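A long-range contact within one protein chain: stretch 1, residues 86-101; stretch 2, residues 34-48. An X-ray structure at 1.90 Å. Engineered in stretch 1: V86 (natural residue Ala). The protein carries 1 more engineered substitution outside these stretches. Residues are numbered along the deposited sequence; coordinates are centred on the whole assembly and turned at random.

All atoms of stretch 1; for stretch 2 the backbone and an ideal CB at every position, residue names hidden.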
ATOM      1  N   VAL B  86      21.757   9.700  -9.223  1.00 47.37           N
ATOM      2  CA  VAL B  86      21.763   9.372  -7.801  1.00 50.17           C
ATOM      3  C   VAL B  86      20.338   9.323  -7.249  1.00 44.83           C
ATOM      4  O   VAL B  86      19.503  10.161  -7.593  1.00 45.29           O
ATOM      5  CB  VAL B  86      22.594  10.396  -7.000  1.00 59.20           C
ATOM      6  CG1 VAL B  86      22.080  11.807  -7.250  1.00 65.01           C
ATOM      7  CG2 VAL B  86      22.562  10.063  -5.518  1.00 58.95           C
ATOM      8  N   LEU B  87      20.064   8.333  -6.403  1.00 42.21           N
ATOM      9  CA  LEU B  87      18.733   8.153  -5.836  1.00 40.54           C
ATOM     10  C   LEU B  87      18.451   9.157  -4.718  1.00 49.82           C
ATOM     11  O   LEU B  87      18.899   8.971  -3.585  1.00 51.98           O
ATOM     12  CB  LEU B  87      18.555   6.726  -5.305  1.00 43.33           C
ATOM     13  CG  LEU B  87      17.190   6.416  -4.677  1.00 45.54           C
ATOM     14  CD1 LEU B  87      16.043   6.692  -5.651  1.00 41.36           C
ATOM     15  CD2 LEU B  87      17.121   4.976  -4.175  1.00 47.78           C
ATOM     16  N   THR B  88      17.717  10.220  -5.044  1.00 45.34           N
ATOM     17  CA  THR B  88      17.228  11.170  -4.043  1.00 45.34           C
ATOM     18  C   THR B  88      15.763  11.482  -4.306  1.00 43.01           C
ATOM     19  O   THR B  88      15.282  11.301  -5.422  1.00 43.06           O
ATOM     20  CB  THR B  88      18.001  12.491  -4.073  1.00 52.59           C
ATOM     21  OG1 THR B  88      17.895  13.076  -5.376  1.00 60.66           O
ATOM     22  CG2 THR B  88      19.463  12.262  -3.736  1.00 59.53           C
ATOM     23  N   MET B  89      15.053  11.965  -3.291  1.00 40.59           N
ATOM     24  CA  MET B  89      13.644  12.294  -3.476  1.00 40.68           C
ATOM     25  C   MET B  89      13.471  13.389  -4.526  1.00 37.34           C
ATOM     26  O   MET B  89      12.446  13.461  -5.204  1.00 35.57           O
ATOM     27  CB  MET B  89      13.007  12.733  -2.159  1.00 47.52           C
ATOM     28  CG  MET B  89      11.487  12.780  -2.205  1.00 54.61           C
ATOM     29  SD  MET B  89      10.757  11.147  -2.494  1.00 46.51           S
ATOM     30  CE  MET B  89      11.295  10.283  -1.028  1.00 37.73           C
ATOM     31  N   ASP B  90      14.483  14.234  -4.662  1.00 40.13           N
ATOM     32  CA  ASP B  90      14.382  15.384  -5.550  1.00 47.81           C
ATOM     33  C   ASP B  90      14.115  14.991  -7.001  1.00 47.20           C
ATOM     34  O   ASP B  90      13.482  15.742  -7.741  1.00 39.00           O
ATOM     35  CB  ASP B  90      15.639  16.252  -5.455  1.00 58.20           C
ATOM     36  CG  ASP B  90      15.919  16.714  -4.034  1.00 76.49           C
ATOM     37  OD1 ASP B  90      14.953  16.880  -3.253  1.00 79.04           O
ATOM     38  OD2 ASP B  90      17.106  16.905  -3.693  1.00 83.51           O
ATOM     39  N   ILE B  91      14.589  13.821  -7.424  1.00 43.87           N
ATOM     40  CA  ILE B  91      14.379  13.442  -8.821  1.00 37.07           C
ATOM     41  C   ILE B  91      12.906  13.201  -9.124  1.00 32.30           C
ATOM     42  O   ILE B  91      12.491  13.270 -10.276  1.00 31.78           O
ATOM     43  CB  ILE B  91      15.210  12.216  -9.258  1.00 33.46           C
ATOM     44  CG1 ILE B  91      14.681  10.933  -8.609  1.00 29.22           C
ATOM     45  CG2 ILE B  91      16.703  12.452  -9.015  1.00 39.10           C
ATOM     46  CD1 ILE B  91      15.398   9.680  -9.077  1.00 29.90           C
ATOM     47  N   PHE B  92      12.110  12.925  -8.093  1.00 28.85           N
ATOM     48  CA  PHE B  92      10.685  12.684  -8.307  1.00 26.29           C
ATOM     49  C   PHE B  92       9.813  13.950  -8.322  1.00 27.20           C
ATOM     50  O   PHE B  92       8.694  13.942  -8.837  1.00 26.03           O
ATOM     51  CB  PHE B  92      10.166  11.662  -7.295  1.00 25.22           C
ATOM     52  CG  PHE B  92      10.860  10.330  -7.403  1.00 26.92           C
ATOM     53  CD1 PHE B  92      10.510   9.430  -8.398  1.00 25.61           C
ATOM     54  CD2 PHE B  92      11.883   9.998  -6.535  1.00 30.39           C
ATOM     55  CE1 PHE B  92      11.152   8.216  -8.511  1.00 30.84           C
ATOM     56  CE2 PHE B  92      12.530   8.778  -6.646  1.00 32.26           C
ATOM     57  CZ  PHE B  92      12.161   7.890  -7.632  1.00 31.20           C
ATOM     58  N   THR B  93      10.332  15.039  -7.779  1.00 26.33           N
ATOM     59  CA  THR B  93       9.541  16.273  -7.655  1.00 27.58           C
ATOM     60  C   THR B  93       8.811  16.735  -8.924  1.00 35.27           C
ATOM     61  O   THR B  93       7.634  17.096  -8.860  1.00 33.58           O
ATOM     62  CB  THR B  93      10.399  17.415  -7.100  1.00 37.23           C
ATOM     63  OG1 THR B  93      10.836  17.057  -5.784  1.00 41.87           O
ATOM     64  CG2 THR B  93       9.597  18.714  -7.049  1.00 41.89           C
ATOM     65  N   PRO B  94       9.502  16.730 -10.082  1.00 36.26           N
ATOM     66  CA  PRO B  94       8.824  17.187 -11.302  1.00 35.89           C
ATOM     67  C   PRO B  94       7.696  16.266 -11.761  1.00 31.65           C
ATOM     68  O   PRO B  94       6.890  16.662 -12.597  1.00 35.45           O
ATOM     69  CB  PRO B  94       9.952  17.208 -12.350  1.00 40.68           C
ATOM     70  CG  PRO B  94      11.220  17.273 -11.549  1.00 41.68           C
ATOM     71  CD  PRO B  94      10.926  16.441 -10.327  1.00 34.01           C
ATOM     72  N   LEU B  95       7.631  15.053 -11.222  1.00 23.40           N
ATOM     73  CA  LEU B  95       6.623  14.089 -11.671  1.00 28.31           C
ATOM     74  C   LEU B  95       5.304  14.137 -10.869  1.00 38.83           C
ATOM     75  O   LEU B  95       4.287  13.586 -11.300  1.00 30.90           O
ATOM     76  CB  LEU B  95       7.217  12.678 -11.644  1.00 30.96           C
ATOM     77  CG  LEU B  95       8.603  12.563 -12.299  1.00 34.71           C
ATOM     78  CD1 LEU B  95       9.193  11.145 -12.141  1.00 31.11           C
ATOM     79  CD2 LEU B  95       8.577  12.996 -13.763  1.00 40.60           C
ATOM     80  N   LEU B  96       5.310  14.814  -9.721  1.00 29.19           N
ATOM     81  CA  LEU B  96       4.174  14.733  -8.799  1.00 29.48           C
ATOM     82  C   LEU B  96       2.953  15.463  -9.349  1.00 38.92           C
ATOM     83  O   LEU B  96       3.071  16.549  -9.920  1.00 43.64           O
ATOM     84  CB  LEU B  96       4.539  15.319  -7.430  1.00 39.81           C
ATOM     85  CG  LEU B  96       5.659  14.641  -6.642  1.00 47.71           C
ATOM     86  CD1 LEU B  96       5.988  15.460  -5.398  1.00 50.65           C
ATOM     87  CD2 LEU B  96       5.294  13.201  -6.272  1.00 48.96           C
ATOM     88  N   ASN B  97       1.784  14.863  -9.155  1.00 27.88           N
ATOM     89  CA  ASN B  97       0.522  15.472  -9.554  1.00 33.16           C
ATOM     90  C   ASN B  97       0.447  15.820 -11.036  1.00 34.88           C
ATOM     91  O   ASN B  97      -0.248  16.756 -11.429  1.00 29.66           O
ATOM     92  CB  ASN B  97       0.241  16.696  -8.682  1.00 41.87           C
ATOM     93  CG  ASN B  97       0.259  16.359  -7.208  1.00 47.77           C
ATOM     94  OD1 ASN B  97      -0.265  15.322  -6.787  1.00 40.66           O
ATOM     95  ND2 ASN B  97       0.886  17.216  -6.414  1.00 58.19           N
ATOM     96  N   GLU B  98       1.189  15.066 -11.850  1.00 30.24           N
ATOM     97  CA  GLU B  98       1.124  15.139 -13.303  1.00 33.81           C
ATOM     98  C   GLU B  98       0.970  13.725 -13.841  1.00 28.56           C
ATOM     99  O   GLU B  98       1.326  12.768 -13.155  1.00 28.67           O
ATOM    100  CB  GLU B  98       2.406  15.751 -13.868  1.00 36.28           C
ATOM    101  CG  GLU B  98       2.753  17.142 -13.305  1.00 43.18           C
ATOM    102  CD  GLU B  98       1.797  18.239 -13.757  1.00 47.88           C
ATOM    103  OE1 GLU B  98       0.982  18.002 -14.671  1.00 51.98           O
ATOM    104  OE2 GLU B  98       1.865  19.348 -13.190  1.00 49.94           O
ATOM    105  N   THR B  99       0.479  13.585 -15.068  1.00 25.37           N
ATOM    106  CA  THR B  99       0.330  12.248 -15.668  1.00 27.27           C
ATOM    107  C   THR B  99       1.622  11.724 -16.275  1.00 26.92           C
ATOM    108  O   THR B  99       2.358  12.471 -16.911  1.00 28.97           O
ATOM    109  CB  THR B  99      -0.730  12.219 -16.788  1.00 37.36           C
ATOM    110  OG1 THR B  99      -0.347  13.119 -17.836  1.00 47.43           O
ATOM    111  CG2 THR B  99      -2.090  12.619 -16.260  1.00 48.40           C
ATOM    112  N   SER B 100       1.870  10.424 -16.100  1.00 21.21           N
ATOM    113  CA  SER B 100       2.950   9.726 -16.772  1.00 25.65           C
ATOM    114  C   SER B 100       2.347   8.456 -17.348  1.00 22.89           C
ATOM    115  O   SER B 100       1.346   7.954 -16.844  1.00 30.40           O
ATOM    116  CB  SER B 100       4.070   9.349 -15.784  1.00 30.78           C
ATOM    117  OG  SER B 100       4.766  10.496 -15.326  1.00 31.74           O
ATOM    118  N   ARG B 101       2.942   7.938 -18.410  1.00 21.05           N
ATOM    119  CA  ARG B 101       2.492   6.667 -18.955  1.00 22.93           C
ATOM    120  C   ARG B 101       3.386   5.577 -18.411  1.00 26.88           C
ATOM    121  O   ARG B 101       4.612   5.663 -18.517  1.00 25.64           O
ATOM    122  CB  ARG B 101       2.557   6.686 -20.480  1.00 28.43           C
ATOM    123  CG  ARG B 101       2.131   5.367 -21.140  1.00 37.90           C
ATOM    124  CD  ARG B 101       2.001   5.549 -22.650  1.00 45.60           C
ATOM    125  NE  ARG B 101       1.813   4.287 -23.365  1.00 49.77           N
ATOM    126  CZ  ARG B 101       2.784   3.413 -23.619  1.00 56.38           C
ATOM    127  NH1 ARG B 101       4.023   3.650 -23.204  1.00 63.16           N
ATOM    128  NH2 ARG B 101       2.518   2.297 -24.285  1.00 52.97           N
ATOM    129  N   UNK B  34      -1.519   7.845 -15.898  1.00 25.07           N
ATOM    130  CA  UNK B  34      -2.002   8.081 -14.550  1.00 24.00           C
ATOM    131  C   UNK B  34      -1.212   9.154 -13.842  1.00 25.96           C
ATOM    132  O   UNK B  34      -0.101   9.477 -14.256  1.00 25.33           O
ATOM    133  CB  UNK B  34      -1.957   6.785 -13.738  1.00 24.00           C
ATOM    134  N   UNK B  35      -1.791   9.702 -12.777  1.00 23.31           N
ATOM    135  CA  UNK B  35      -1.119  10.720 -11.973  1.00 21.99           C
ATOM    136  C   UNK B  35      -0.286  10.081 -10.902  1.00 22.88           C
ATOM    137  O   UNK B  35      -0.790   9.248 -10.156  1.00 23.57           O
ATOM    138  CB  UNK B  35      -2.131  11.681 -11.346  1.00 21.99           C
ATOM    139  N   UNK B  36       0.975  10.483 -10.800  1.00 22.13           N
ATOM    140  CA  UNK B  36       1.808  10.037  -9.673  1.00 19.67           C
ATOM    141  C   UNK B  36       1.517  10.954  -8.504  1.00 25.99           C
ATOM    142  O   UNK B  36       1.719  12.159  -8.603  1.00 26.62           O
ATOM    143  CB  UNK B  36       3.297  10.046 -10.023  1.00 19.67           C
ATOM    144  N   UNK B  37       1.042  10.410  -7.388  1.00 23.55           N
ATOM    145  CA  UNK B  37       0.699  11.278  -6.258  1.00 29.54           C
ATOM    146  C   UNK B  37       1.591  11.127  -5.035  1.00 34.00           C
ATOM    147  O   UNK B  37       1.546  11.944  -4.134  1.00 32.15           O
ATOM    148  CB  UNK B  37      -0.749  11.011  -5.841  1.00 29.54           C
ATOM    149  N   UNK B  38       2.390  10.071  -4.981  1.00 28.20           N
ATOM    150  CA  UNK B  38       3.297   9.915  -3.852  1.00 28.37           C
ATOM    151  C   UNK B  38       4.424   9.019  -4.286  1.00 25.37           C
ATOM    152  O   UNK B  38       4.226   8.092  -5.072  1.00 23.84           O
ATOM    153  CB  UNK B  38       2.584   9.348  -2.623  1.00 28.37           C
ATOM    154  N   UNK B  39       5.617   9.305  -3.790  1.00 23.34           N
ATOM    155  CA  UNK B  39       6.739   8.417  -3.999  1.00 28.93           C
ATOM    156  C   UNK B  39       7.428   8.202  -2.664  1.00 31.57           C
ATOM    157  O   UNK B  39       7.620   9.136  -1.893  1.00 29.76           O
ATOM    158  CB  UNK B  39       7.708   8.978  -5.042  1.00 28.93           C
ATOM    159  N   UNK B  40       7.788   6.959  -2.386  1.00 22.65           N
ATOM    160  CA  UNK B  40       8.500   6.656  -1.167  1.00 29.58           C
ATOM    161  C   UNK B  40       9.744   5.879  -1.530  1.00 30.95           C
ATOM    162  O   UNK B  40       9.709   5.008  -2.399  1.00 27.76           O
ATOM    163  CB  UNK B  40       7.624   5.877  -0.184  1.00 29.58           C
ATOM    164  N   UNK B  41      10.854   6.224  -0.889  1.00 30.71           N
ATOM    165  CA  UNK B  41      12.115   5.542  -1.125  1.00 31.62           C
ATOM    166  C   UNK B  41      12.554   4.792   0.128  1.00 42.58           C
ATOM    167  O   UNK B  41      12.515   5.337   1.227  1.00 33.36           O
ATOM    168  CB  UNK B  41      13.192   6.538  -1.559  1.00 31.62           C
ATOM    169  N   UNK B  42      12.958   3.539  -0.047  1.00 44.98           N
ATOM    170  CA  UNK B  42      13.504   2.743   1.050  1.00 49.39           C
ATOM    171  C   UNK B  42      14.974   2.449   0.761  1.00 53.01           C
ATOM    172  O   UNK B  42      15.293   1.529   0.008  1.00 50.22           O
ATOM    173  CB  UNK B  42      12.714   1.446   1.237  1.00 49.39           C
ATOM    174  N   UNK B  43      15.860   3.255   1.342  1.00 61.29           N
ATOM    175  CA  UNK B  43      17.298   3.140   1.108  1.00 68.74           C
ATOM    176  C   UNK B  43      17.608   3.177  -0.383  1.00 65.65           C
ATOM    177  O   UNK B  43      17.083   4.018  -1.107  1.00 65.44           O
ATOM    178  CB  UNK B  43      17.841   1.851   1.728  1.00 68.74           C
ATOM    179  N   UNK B  44      18.467   2.272  -0.835  1.00 65.01           N
ATOM    180  CA  UNK B  44      18.724   2.117  -2.260  1.00 67.97           C
ATOM    181  C   UNK B  44      18.153   0.787  -2.733  1.00 57.50           C
ATOM    182  O   UNK B  44      18.594   0.224  -3.742  1.00 56.87           O
ATOM    183  CB  UNK B  44      20.222   2.202  -2.559  1.00 67.97           C
ATOM    184  N   UNK B  45      17.155   0.304  -1.998  1.00 48.99           N
ATOM    185  CA  UNK B  45      16.607  -1.027  -2.213  1.00 45.29           C
ATOM    186  C   UNK B  45      15.239  -1.026  -2.890  1.00 34.12           C
ATOM    187  O   UNK B  45      14.911  -1.965  -3.616  1.00 40.61           O
ATOM    188  CB  UNK B  45      16.508  -1.758  -0.873  1.00 45.29           C
ATOM    189  N   UNK B  46      14.434   0.007  -2.647  1.00 32.53           N
ATOM    190  CA  UNK B  46      13.076   0.009  -3.175  1.00 30.46           C
ATOM    191  C   UNK B  46      12.511   1.402  -3.422  1.00 30.60           C
ATOM    192  O   UNK B  46      12.753   2.329  -2.655  1.00 36.96           O
ATOM    193  CB  UNK B  46      12.155  -0.743  -2.212  1.00 30.46           C
ATOM    194  N   UNK B  47      11.741   1.520  -4.497  1.00 25.56           N
ATOM    195  CA  UNK B  47      10.982   2.735  -4.795  1.00 21.55           C
ATOM    196  C   UNK B  47       9.517   2.342  -4.922  1.00 23.53           C
ATOM    197  O   UNK B  47       9.172   1.431  -5.681  1.00 25.43           O
ATOM    198  CB  UNK B  47      11.486   3.419  -6.068  1.00 21.55           C
ATOM    199  N   UNK B  48       8.656   3.014  -4.172  1.00 18.72           N
ATOM    200  CA  UNK B  48       7.225   2.793  -4.272  1.00 17.74           C
ATOM    201  C   UNK B  48       6.522   4.037  -4.788  1.00 20.93           C
ATOM    202  O   UNK B  48       6.657   5.114  -4.213  1.00 22.73           O
ATOM    203  CB  UNK B  48       6.650   2.382  -2.915  1.00 17.74           C
TER

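Position 34 pairs with S100 in antiparallel register: its N donates to S100 O (3.0 Å), and its O accepts from S100 N (2.9 Å). The extended backbone favours a beta-branched residue. V34 fits this, bringing CG2 to 4.0 Å from S100 O.

At position 35, opposite T99 in a non-hydrogen-bonded pair, the CB shares a face with the T99 side chain, whose methyl is free to pack. A flat or long side chain would suit, an aromatic especially. Y35 lays its ring against that methyl: T99 CG2 stands 3.5 Å from the centroid of the Y35 ring, over one face, a CH-pi contact.

The backbone of position 36 is engaged twice. Its N donates weakly to E98 O (3.3 Å), and its O accepts from N97 N (2.8 Å). The ideal CB lies 3.9 Å from L95 O, with E98 O and L96 CA also near it, so a branched aliphatic group would fit. I36 sends CD1 to 4.1 Å from L95 CB and 3.9 Å from S100 OG, with CG2 4.3 Å from L96 CD2.

Position 37 points away, with N97 OD1 4.4 Å from its ideal CB; a polar or an aliphatic side chain is plausible. I37 CG2 makes van der Waals contact with N97 OD1 at 4.0 Å, while a water donates to both I37 O and N97 OD1. Position 38 also points away, and a polar residue is acceptable: D38.

Position 39 points toward stretch 1, its ideal CB 4.2 Å from F92 CG and 4.5 Å from M89 SD. An aliphatic residue of modest size suits this apolar site. V39 sets CG1 over the F92 ring face, 3.7 Å from the ring centroid.

Position 40 points away and tolerates many residues; it is E40. Position 41 points toward M89 CE and L87 CD2, where a longer aliphatic side chain has partners within reach. I41 uses its length: CD1 meets M89 CE and F92 CE2, both at 3.7 Å, and CG2 meets L87 CD2 at 3.7 Å.

Position 42 points away, and many residues would suit; it is V42. Position 43 has positive phi, a conformation easiest for glycine, yet holds Y43. At position 44 the ideal CB is 4.5 Å from L87 CD2, with no polar partner in stretch 1, so many side chains would do; D44 turns its end away. Positions 45 and 46 point away and suit polar groups, Q45 and E46.

Position 47 faces F92 CZ, inviting an aliphatic. I47 places CG2 3.8 Å from F92 CZ. Position 48, out of reach, is unconstrained by stretch 1; R48 is salt-bridged to E46.

Stretch 2 34-48: VYIIDVEIVYDQEIR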
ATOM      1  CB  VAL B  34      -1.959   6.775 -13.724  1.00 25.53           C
ATOM      2  CG1 VAL B  34      -3.039   5.834 -14.210  1.00 27.17           C
ATOM      3  CG2 VAL B  34      -0.584   6.111 -13.843  1.00 21.72           C
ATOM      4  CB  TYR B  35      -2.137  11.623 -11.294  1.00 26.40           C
ATOM      5  CG  TYR B  35      -2.890  12.484 -12.265  1.00 26.60           C
ATOM      6  CD1 TYR B  35      -2.404  13.732 -12.627  1.00 31.02           C
ATOM      7  CD2 TYR B  35      -4.074  12.049 -12.832  1.00 31.61           C
ATOM      8  CE1 TYR B  35      -3.086  14.535 -13.523  1.00 39.43           C
ATOM      9  CE2 TYR B  35      -4.765  12.845 -13.738  1.00 33.25           C
ATOM     10  CZ  TYR B  35      -4.265  14.086 -14.072  1.00 41.52           C
ATOM     11  OH  TYR B  35      -4.949  14.881 -14.968  1.00 45.07           O
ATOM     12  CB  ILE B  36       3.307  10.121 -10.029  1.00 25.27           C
ATOM     13  CG1 ILE B  36       3.636   9.119 -11.147  1.00 27.05           C
ATOM     14  CG2 ILE B  36       4.158   9.921  -8.773  1.00 25.99           C
ATOM     15  CD1 ILE B  36       5.040   9.190 -11.688  1.00 27.42           C
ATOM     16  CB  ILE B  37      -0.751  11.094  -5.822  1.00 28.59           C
ATOM     17  CG1 ILE B  37      -1.012   9.617  -5.504  1.00 31.61           C
ATOM     18  CG2 ILE B  37      -1.683  11.618  -6.908  1.00 33.76           C
ATOM     19  CD1 ILE B  37      -2.352   9.372  -4.873  1.00 38.14           C
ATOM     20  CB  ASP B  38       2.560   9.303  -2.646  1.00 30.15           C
ATOM     21  CG  ASP B  38       3.247   9.597  -1.319  1.00 47.06           C
ATOM     22  OD1 ASP B  38       4.177  10.426  -1.286  1.00 52.64           O
ATOM     23  OD2 ASP B  38       2.841   9.009  -0.295  1.00 56.09           O
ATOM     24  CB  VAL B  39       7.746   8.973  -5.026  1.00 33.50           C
ATOM     25  CG1 VAL B  39       8.911   8.021  -5.171  1.00 28.86           C
ATOM     26  CG2 VAL B  39       7.077   9.198  -6.386  1.00 31.26           C
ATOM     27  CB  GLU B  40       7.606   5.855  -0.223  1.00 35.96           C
ATOM     28  CG  GLU B  40       8.301   5.404   1.033  1.00 50.81           C
ATOM     29  CD  GLU B  40       7.322   5.101   2.148  1.00 62.98           C
ATOM     30  OE1 GLU B  40       6.118   4.932   1.852  1.00 62.47           O
ATOM     31  OE2 GLU B  40       7.759   5.048   3.317  1.00 69.19           O
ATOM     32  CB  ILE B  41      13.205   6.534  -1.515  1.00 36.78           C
ATOM     33  CG1 ILE B  41      12.843   7.233  -2.829  1.00 30.97           C
ATOM     34  CG2 ILE B  41      14.541   5.827  -1.647  1.00 36.64           C
ATOM     35  CD1 ILE B  41      13.709   8.466  -3.107  1.00 33.84           C
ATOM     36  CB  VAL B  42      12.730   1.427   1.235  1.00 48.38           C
ATOM     37  CG1 VAL B  42      13.324   0.613   2.371  1.00 51.07           C
ATOM     38  CG2 VAL B  42      11.263   1.714   1.502  1.00 51.68           C
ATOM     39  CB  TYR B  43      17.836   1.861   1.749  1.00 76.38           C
ATOM     40  CG  TYR B  43      17.393   1.704   3.184  1.00 85.60           C
ATOM     41  CD1 TYR B  43      18.203   2.116   4.235  1.00 92.58           C
ATOM     42  CD2 TYR B  43      16.153   1.164   3.486  1.00 86.47           C
ATOM     43  CE1 TYR B  43      17.790   1.981   5.549  1.00 94.30           C
ATOM     44  CE2 TYR B  43      15.730   1.026   4.791  1.00 89.84           C
ATOM     45  CZ  TYR B  43      16.549   1.434   5.819  1.00 93.99           C
ATOM     46  OH  TYR B  43      16.115   1.289   7.116  1.00 98.78           O
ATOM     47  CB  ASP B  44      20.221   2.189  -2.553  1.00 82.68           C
ATOM     48  CG  ASP B  44      21.037   1.296  -1.641  1.00 95.99           C
ATOM     49  OD1 ASP B  44      20.491   0.281  -1.155  1.00 96.57           O
ATOM     50  OD2 ASP B  44      22.224   1.614  -1.411  1.00103.24           O
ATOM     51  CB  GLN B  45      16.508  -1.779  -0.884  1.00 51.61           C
ATOM     52  CG  GLN B  45      17.787  -1.775  -0.067  1.00 63.45           C
ATOM     53  CD  GLN B  45      17.681  -2.655   1.162  1.00 67.19           C
ATOM     54  OE1 GLN B  45      16.975  -3.664   1.156  1.00 58.81           O
ATOM     55  NE2 GLN B  45      18.376  -2.271   2.226  1.00 73.31           N
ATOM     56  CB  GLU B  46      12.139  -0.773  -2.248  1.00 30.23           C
ATOM     57  CG  GLU B  46      10.741  -1.021  -2.808  1.00 33.14           C
ATOM     58  CD  GLU B  46      10.014  -2.149  -2.079  1.00 42.40           C
ATOM     59  OE1 GLU B  46       9.324  -1.876  -1.072  1.00 35.01           O
ATOM     60  OE2 GLU B  46      10.132  -3.316  -2.517  1.00 47.26           O
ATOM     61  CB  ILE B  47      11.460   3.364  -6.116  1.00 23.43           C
ATOM     62  CG1 ILE B  47      12.961   3.642  -6.053  1.00 29.05           C
ATOM     63  CG2 ILE B  47      10.668   4.659  -6.429  1.00 26.15           C
ATOM     64  CD1 ILE B  47      13.557   4.094  -7.372  1.00 29.75           C
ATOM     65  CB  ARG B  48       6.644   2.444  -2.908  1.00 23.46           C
ATOM     66  CG  ARG B  48       7.338   1.289  -2.255  1.00 29.32           C
ATOM     67  CD  ARG B  48       6.910   1.197  -0.807  1.00 39.65           C
ATOM     68  NE  ARG B  48       7.659   0.184  -0.073  1.00 41.50           N
ATOM     69  CZ  ARG B  48       7.606   0.048   1.247  1.00 51.64           C
ATOM     70  NH1 ARG B  48       6.849   0.874   1.959  1.00 54.25           N
ATOM     71  NH2 ARG B  48       8.306  -0.903   1.855  1.00 44.95           N
TER
HETATM   72  O   HOH W   1      -0.511  14.307  -4.426  1.00 53.80           O
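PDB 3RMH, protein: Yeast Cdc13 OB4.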